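Polyphosphate:AMP phosphotransferase (PDB 5O6M) transfers phosphate from inorganic polyphosphate to nucleotides, converting AMP to ADP and ADP to ATP. Local coordinates at residues Phe78-Phe91 / Gln110-Ser123. The protein carries 1 engineered substitution. Numbering follows the deposited sequence.
Engineered in segment 110-123: Asp-121 (natural residue Asn). With ATP (adenosine-5'-triphosphate), chain X; PO4 (phosphate ion), chain V.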
loop_
_atom_site.group_PDB
_atom_site.type_symbol
_atom_site.label_atom_id
_atom_site.label_comp_id
_atom_site.label_asym_id
_atom_site.label_seq_id
_atom_site.Cartn_x
_atom_site.Cartn_y
_atom_site.Cartn_z
ATOM N N PHE D 78 10.163 12.161 -21.950
ATOM C CA PHE D 78 10.547 12.578 -20.608
ATOM C C PHE D 78 12.044 12.445 -20.357
ATOM O O PHE D 78 12.479 12.472 -19.201
ATOM C CB PHE D 78 9.754 11.789 -19.568
ATOM C CG PHE D 78 8.269 11.952 -19.697
ATOM C CD1 PHE D 78 7.601 12.932 -18.978
ATOM C CD2 PHE D 78 7.539 11.134 -20.544
ATOM C CE1 PHE D 78 6.230 13.087 -19.091
ATOM C CE2 PHE D 78 6.169 11.288 -20.664
ATOM C CZ PHE D 78 5.514 12.264 -19.934
ATOM N N ASP D 79 12.842 12.321 -21.416
ATOM C CA ASP D 79 14.289 12.313 -21.263
ATOM C C ASP D 79 14.732 13.596 -20.578
ATOM O O ASP D 79 14.401 14.696 -21.027
ATOM C CB ASP D 79 14.953 12.181 -22.635
ATOM C CG ASP D 79 16.467 12.038 -22.547
ATOM O OD1 ASP D 79 16.944 10.885 -22.483
ATOM O OD2 ASP D 79 17.175 13.070 -22.550
ATOM N N GLY D 80 15.462 13.455 -19.476
ATOM C CA GLY D 80 15.977 14.599 -18.755
ATOM C C GLY D 80 15.046 15.194 -17.712
ATOM O O GLY D 80 15.434 16.156 -17.042
ATOM N N VAL D 81 13.841 14.652 -17.536
ATOM C CA VAL D 81 12.933 15.144 -16.503
ATOM C C VAL D 81 13.410 14.635 -15.148
ATOM O O VAL D 81 13.814 13.477 -15.012
ATOM C CB VAL D 81 11.484 14.696 -16.789
ATOM C CG1 VAL D 81 11.049 15.132 -18.176
ATOM C CG2 VAL D 81 11.347 13.183 -16.596
ATOM N N ASN D 82 13.353 15.488 -14.141
ATOM C CA ASN D 82 13.816 15.126 -12.812
ATOM C C ASN D 82 13.025 13.947 -12.247
ATOM O O ASN D 82 11.792 14.040 -12.129
ATOM C CB ASN D 82 13.722 16.321 -11.866
ATOM C CG ASN D 82 14.360 16.042 -10.524
ATOM O OD1 ASN D 82 14.466 14.892 -10.094
ATOM N ND2 ASN D 82 14.794 17.096 -9.853
ATOM N N PRO D 83 13.677 12.836 -11.889
ATOM C CA PRO D 83 12.927 11.681 -11.368
ATOM C C PRO D 83 12.136 11.982 -10.100
ATOM O O PRO D 83 11.208 11.228 -9.768
ATOM C CB PRO D 83 14.023 10.638 -11.100
ATOM C CG PRO D 83 15.171 11.051 -11.975
ATOM C CD PRO D 83 15.116 12.552 -12.018
ATOM N N SER D 84 12.461 13.058 -9.384
ATOM C CA SER D 84 11.782 13.348 -8.128
ATOM C C SER D 84 10.332 13.770 -8.321
ATOM O O SER D 84 9.577 13.787 -7.345
ATOM C CB SER D 84 12.528 14.449 -7.371
ATOM O OG SER D 84 13.894 14.111 -7.207
ATOM N N GLY D 85 9.925 14.102 -9.542
ATOM C CA GLY D 85 8.586 14.602 -9.767
ATOM C C GLY D 85 7.787 13.814 -10.783
ATOM O O GLY D 85 6.577 14.019 -10.914
ATOM N N VAL D 86 8.444 12.915 -11.511
ATOM C CA VAL D 86 7.795 12.111 -12.539
ATOM C C VAL D 86 7.915 10.642 -12.155
ATOM O O VAL D 86 9.018 10.153 -11.887
ATOM C CB VAL D 86 8.401 12.373 -13.932
ATOM C CG1 VAL D 86 9.877 12.003 -13.951
ATOM C CG2 VAL D 86 7.636 11.602 -15.006
ATOM N N ARG D 87 6.781 9.943 -12.134
ATOM C CA ARG D 87 6.711 8.544 -11.736
ATOM C C ARG D 87 5.922 7.752 -12.769
ATOM O O ARG D 87 4.903 8.224 -13.277
ATOM C CB ARG D 87 6.058 8.387 -10.359
ATOM C CG ARG D 87 5.813 6.939 -9.962
ATOM C CD ARG D 87 5.383 6.813 -8.512
ATOM N NE ARG D 87 4.130 7.505 -8.223
ATOM C CZ ARG D 87 2.923 6.968 -8.387
ATOM N NH1 ARG D 87 2.804 5.732 -8.851
ATOM N NH2 ARG D 87 1.835 7.664 -8.090
ATOM N N VAL D 88 6.401 6.553 -13.087
ATOM C CA VAL D 88 5.724 5.656 -14.020
ATOM C C VAL D 88 5.051 4.544 -13.230
ATOM O O VAL D 88 5.692 3.879 -12.405
ATOM C CB VAL D 88 6.702 5.080 -15.059
ATOM C CG1 VAL D 88 5.979 4.111 -15.988
ATOM C CG2 VAL D 88 7.358 6.204 -15.843
ATOM N N ALA D 89 3.762 4.337 -13.479
ATOM C CA ALA D 89 3.009 3.222 -12.914
ATOM C C ALA D 89 2.595 2.303 -14.055
ATOM O O ALA D 89 1.811 2.701 -14.925
ATOM C CB ALA D 89 1.788 3.702 -12.130
ATOM N N SER D 90 3.130 1.088 -14.057
ATOM C CA SER D 90 2.828 0.103 -15.082
ATOM C C SER D 90 1.730 -0.827 -14.593
ATOM O O SER D 90 1.674 -1.167 -13.409
ATOM C CB SER D 90 4.070 -0.717 -15.434
ATOM O OG SER D 90 5.083 0.097 -15.981
ATOM N N PHE D 91 0.851 -1.224 -15.506
ATOM C CA PHE D 91 -0.229 -2.150 -15.199
ATOM C C PHE D 91 -0.101 -3.368 -16.102
ATOM O O PHE D 91 -0.233 -3.254 -17.325
ATOM C CB PHE D 91 -1.598 -1.482 -15.358
ATOM C CG PHE D 91 -1.850 -0.372 -14.370
ATOM C CD1 PHE D 91 -2.239 -0.664 -13.069
ATOM C CD2 PHE D 91 -1.704 0.957 -14.742
ATOM C CE1 PHE D 91 -2.471 0.345 -12.154
ATOM C CE2 PHE D 91 -1.936 1.975 -13.832
ATOM C CZ PHE D 91 -2.319 1.670 -12.536
ATOM N N GLN D 110 -2.762 4.370 -7.603
ATOM C CA GLN D 110 -1.590 4.920 -8.265
ATOM C C GLN D 110 -1.769 6.344 -8.780
ATOM O O GLN D 110 -0.841 6.875 -9.395
ATOM C CB GLN D 110 -1.180 4.012 -9.432
ATOM C CG GLN D 110 -0.855 2.583 -9.040
ATOM C CD GLN D 110 0.431 2.495 -8.246
ATOM O OE1 GLN D 110 1.242 3.420 -8.263
ATOM N NE2 GLN D 110 0.639 1.373 -7.565
ATOM N N VAL D 111 -2.911 6.982 -8.539
ATOM C CA VAL D 111 -3.167 8.313 -9.093
ATOM C C VAL D 111 -2.094 9.280 -8.602
ATOM O O VAL D 111 -1.518 9.072 -7.522
ATOM C CB VAL D 111 -4.570 8.822 -8.725
ATOM C CG1 VAL D 111 -5.639 7.859 -9.217
ATOM C CG2 VAL D 111 -4.678 9.047 -7.227
ATOM N N PRO D 112 -1.798 10.343 -9.347
ATOM C CA PRO D 112 -0.760 11.278 -8.905
ATOM C C PRO D 112 -1.233 12.115 -7.732
ATOM O O PRO D 112 -2.412 12.461 -7.617
ATOM C CB PRO D 112 -0.517 12.148 -10.145
ATOM C CG PRO D 112 -1.830 12.125 -10.862
ATOM C CD PRO D 112 -2.368 10.727 -10.650
ATOM N N ARG D 113 -0.291 12.431 -6.846
ATOM C CA ARG D 113 -0.553 13.345 -5.746
ATOM C C ARG D 113 -0.213 14.772 -6.173
ATOM O O ARG D 113 0.290 15.016 -7.271
ATOM C CB ARG D 113 0.238 12.932 -4.506
ATOM C CG ARG D 113 1.753 12.933 -4.684
ATOM C CD ARG D 113 2.433 13.236 -3.353
ATOM N NE ARG D 113 2.167 14.603 -2.913
ATOM C CZ ARG D 113 2.118 14.983 -1.639
ATOM N NH1 ARG D 113 2.310 14.094 -0.674
ATOM N NH2 ARG D 113 1.869 16.251 -1.332
ATOM N N LYS D 114 -0.485 15.730 -5.289
ATOM C CA LYS D 114 -0.188 17.124 -5.588
ATOM C C LYS D 114 1.297 17.316 -5.869
ATOM O O LYS D 114 2.153 16.801 -5.143
ATOM C CB LYS D 114 -0.637 18.021 -4.437
ATOM C CG LYS D 114 -2.144 18.124 -4.319
ATOM C CD LYS D 114 -2.553 19.112 -3.253
ATOM C CE LYS D 114 -4.057 19.315 -3.253
ATOM N NZ LYS D 114 -4.510 20.094 -2.066
ATOM N N GLY D 115 1.598 18.054 -6.935
ATOM C CA GLY D 115 2.966 18.309 -7.325
ATOM C C GLY D 115 3.607 17.210 -8.139
ATOM O O GLY D 115 4.787 17.332 -8.498
ATOM N N GLU D 116 2.872 16.148 -8.453
ATOM C CA GLU D 116 3.425 14.970 -9.098
ATOM C C GLU D 116 2.831 14.799 -10.490
ATOM O O GLU D 116 1.671 15.138 -10.737
ATOM C CB GLU D 116 3.148 13.715 -8.250
ATOM C CG GLU D 116 3.815 12.441 -8.741
ATOM C CD GLU D 116 3.373 11.216 -7.953
ATOM O OE1 GLU D 116 2.232 11.217 -7.438
ATOM O OE2 GLU D 116 4.166 10.255 -7.841
ATOM N N LEU D 117 3.641 14.262 -11.394
ATOM C CA LEU D 117 3.199 13.869 -12.724
ATOM C C LEU D 117 3.380 12.364 -12.835
ATOM O O LEU D 117 4.496 11.856 -12.674
ATOM C CB LEU D 117 3.987 14.603 -13.814
ATOM C CG LEU D 117 3.519 14.489 -15.269
ATOM C CD1 LEU D 117 4.269 15.477 -16.150
ATOM C CD2 LEU D 117 3.684 13.075 -15.812
ATOM N N VAL D 118 2.293 11.654 -13.108
ATOM C CA VAL D 118 2.321 10.204 -13.201
ATOM C C VAL D 118 1.979 9.793 -14.624
ATOM O O VAL D 118 1.043 10.326 -15.230
ATOM C CB VAL D 118 1.355 9.548 -12.195
ATOM C CG1 VAL D 118 1.228 8.067 -12.486
ATOM C CG2 VAL D 118 1.842 9.775 -10.769
ATOM N N ILE D 119 2.739 8.840 -15.151
ATOM C CA ILE D 119 2.466 8.238 -16.445
ATOM C C ILE D 119 1.902 6.850 -16.192
ATOM O O ILE D 119 2.557 6.014 -15.556
ATOM C CB ILE D 119 3.724 8.177 -17.319
ATOM C CG1 ILE D 119 4.285 9.584 -17.520
ATOM C CG2 ILE D 119 3.407 7.538 -18.660
ATOM C CD1 ILE D 119 5.767 9.609 -17.827
ATOM N N PHE D 120 0.678 6.615 -16.659
ATOM C CA PHE D 120 0.099 5.277 -16.652
ATOM C C PHE D 120 0.586 4.537 -17.894
ATOM O O PHE D 120 0.176 4.849 -19.017
ATOM C CB PHE D 120 -1.425 5.338 -16.598
ATOM C CG PHE D 120 -1.980 5.509 -15.207
ATOM C CD1 PHE D 120 -1.136 5.712 -14.125
ATOM C CD2 PHE D 120 -3.347 5.441 -14.979
ATOM C CE1 PHE D 120 -1.649 5.861 -12.842
ATOM C CE2 PHE D 120 -3.864 5.589 -13.701
ATOM C CZ PHE D 120 -3.016 5.798 -12.632
ATOM N N ASP D 121 1.481 3.574 -17.691
ATOM C CA ASP D 121 1.952 2.691 -18.757
ATOM C C ASP D 121 0.941 1.557 -18.845
ATOM O O ASP D 121 1.026 0.560 -18.124
ATOM C CB ASP D 121 3.364 2.200 -18.463
ATOM C CG ASP D 121 3.788 1.052 -19.357
ATOM O OD1 ASP D 121 3.269 0.946 -20.485
ATOM O OD2 ASP D 121 4.647 0.255 -18.926
ATOM N N ARG D 122 -0.035 1.719 -19.742
ATOM C CA ARG D 122 -1.284 0.966 -19.687
ATOM C C ARG D 122 -2.080 1.447 -18.480
ATOM O O ARG D 122 -1.532 2.140 -17.616
ATOM C CB ARG D 122 -1.021 -0.539 -19.621
ATOM C CG ARG D 122 -0.406 -1.106 -20.893
ATOM C CD ARG D 122 -0.330 -2.624 -20.844
ATOM N NE ARG D 122 0.518 -3.154 -21.908
ATOM C CZ ARG D 122 0.090 -3.446 -23.131
ATOM N NH1 ARG D 122 -1.186 -3.268 -23.452
ATOM N NH2 ARG D 122 0.938 -3.924 -24.030
ATOM N N SER D 123 -3.362 1.110 -18.395
ATOM C CA SER D 123 -4.210 1.781 -17.422
ATOM C C SER D 123 -5.468 0.958 -17.183
ATOM O O SER D 123 -5.557 -0.213 -17.569
ATOM C CB SER D 123 -4.572 3.189 -17.901
ATOM O OG SER D 123 -5.414 3.109 -19.037
HETATM P PG ATP X . 4.252 -4.198 -22.188
HETATM O O1G ATP X . 3.423 -3.157 -21.486
HETATM O O2G ATP X . 3.602 -4.704 -23.473
HETATM O O3G ATP X . 5.671 -3.708 -22.513
HETATM P PB ATP X . 5.576 -6.083 -20.379
HETATM O O1B ATP X . 6.078 -7.366 -20.919
HETATM O O2B ATP X . 6.613 -4.972 -20.201
HETATM O O3B ATP X . 4.395 -5.488 -21.265
HETATM P PA ATP X . 3.468 -5.955 -18.299
HETATM O O1A ATP X . 3.439 -4.537 -17.884
HETATM O O2A ATP X . 3.318 -6.943 -17.145
HETATM O O3A ATP X . 4.873 -6.297 -18.968
HETATM O "O5'" ATP X . 2.213 -6.288 -19.305
HETATM C "C5'" ATP X . 1.800 -7.654 -19.513
HETATM C "C4'" ATP X . 0.386 -7.759 -20.034
HETATM O "O4'" ATP X . -0.576 -7.365 -19.031
HETATM C "C3'" ATP X . 0.045 -6.945 -21.293
HETATM O "O3'" ATP X . -0.141 -7.829 -22.393
HETATM C "C2'" ATP X . -1.276 -6.243 -20.930
HETATM O "O2'" ATP X . -2.239 -6.278 -21.977
HETATM C "C1'" ATP X . -1.750 -7.097 -19.761
HETATM N N9 ATP X . -2.750 -6.474 -18.901
HETATM C C8 ATP X . -2.740 -5.212 -18.369
HETATM N N7 ATP X . -3.837 -4.893 -17.725
HETATM C C5 ATP X . -4.625 -6.028 -17.837
HETATM C C6 ATP X . -5.923 -6.333 -17.382
HETATM N N6 ATP X . -6.709 -5.466 -16.739
HETATM N N1 ATP X . -6.409 -7.564 -17.653
HETATM C C2 ATP X . -5.650 -8.418 -18.344
HETATM N N3 ATP X . -4.423 -8.238 -18.838
HETATM C C4 ATP X . -3.964 -7.016 -18.549
HETATM P P PO4 V . 3.208 10.528 -0.473
HETATM O O1 PO4 V . 4.449 11.138 -1.086
HETATM O O2 PO4 V . 3.378 10.383 1.020
HETATM O O3 PO4 V . 2.020 11.419 -0.745
HETATM O O4 PO4 V . 2.971 9.170 -1.088
#
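Arg-87 and Glu-116 form a salt bridge alongside the parallel strands 86-90 and 117-121, a worked example of how side chains reinforce one face of a pair of neighbouring parallel strands. With CG anti to the backbone N (chi1 173°) and a bend at chi3, the arginine chain turns its guanidinium over Val-118, whose CG2 lies under one face. NE gives Glu-116 OE2 a 2.8 Å bond on the syn side, near the guanidinium plane; NH2 reaches Gln-110 O from above its carbonyl plane, at 3.1 Å, and NH1 adds a weak bond to Gln-110 OE1. A leucine in place of Arg-87 would probably leave the Glu-116 carboxylate without its cationic mate and the Gln-110 carbonyl without the NH2 donor. Farther along this face, Phe-91 drives CE2 at the centre of the Phe-120 ring in a T-shaped stack, planes 82° apart. On the reverse face Ile-119 CD1 sits over the middle of the Phe-78 ring, 3.4 Å from its centroid, a CH-pi contact. Near the strand ends Ser-90 OG donates to OD2 of the engineered Asp-121, while OD1 pairs with Lys-70. Beyond, Arg-122 NE and NH2 grip ATP O1G and O2G. A parallel sheet whose outermost strand in this chain, 86-90, lies beside 117-121, with a phosphate-gripping arginine just after the latter's C-terminal end, is characteristic of the P-loop NTPase fold to which the PPK2 family belongs.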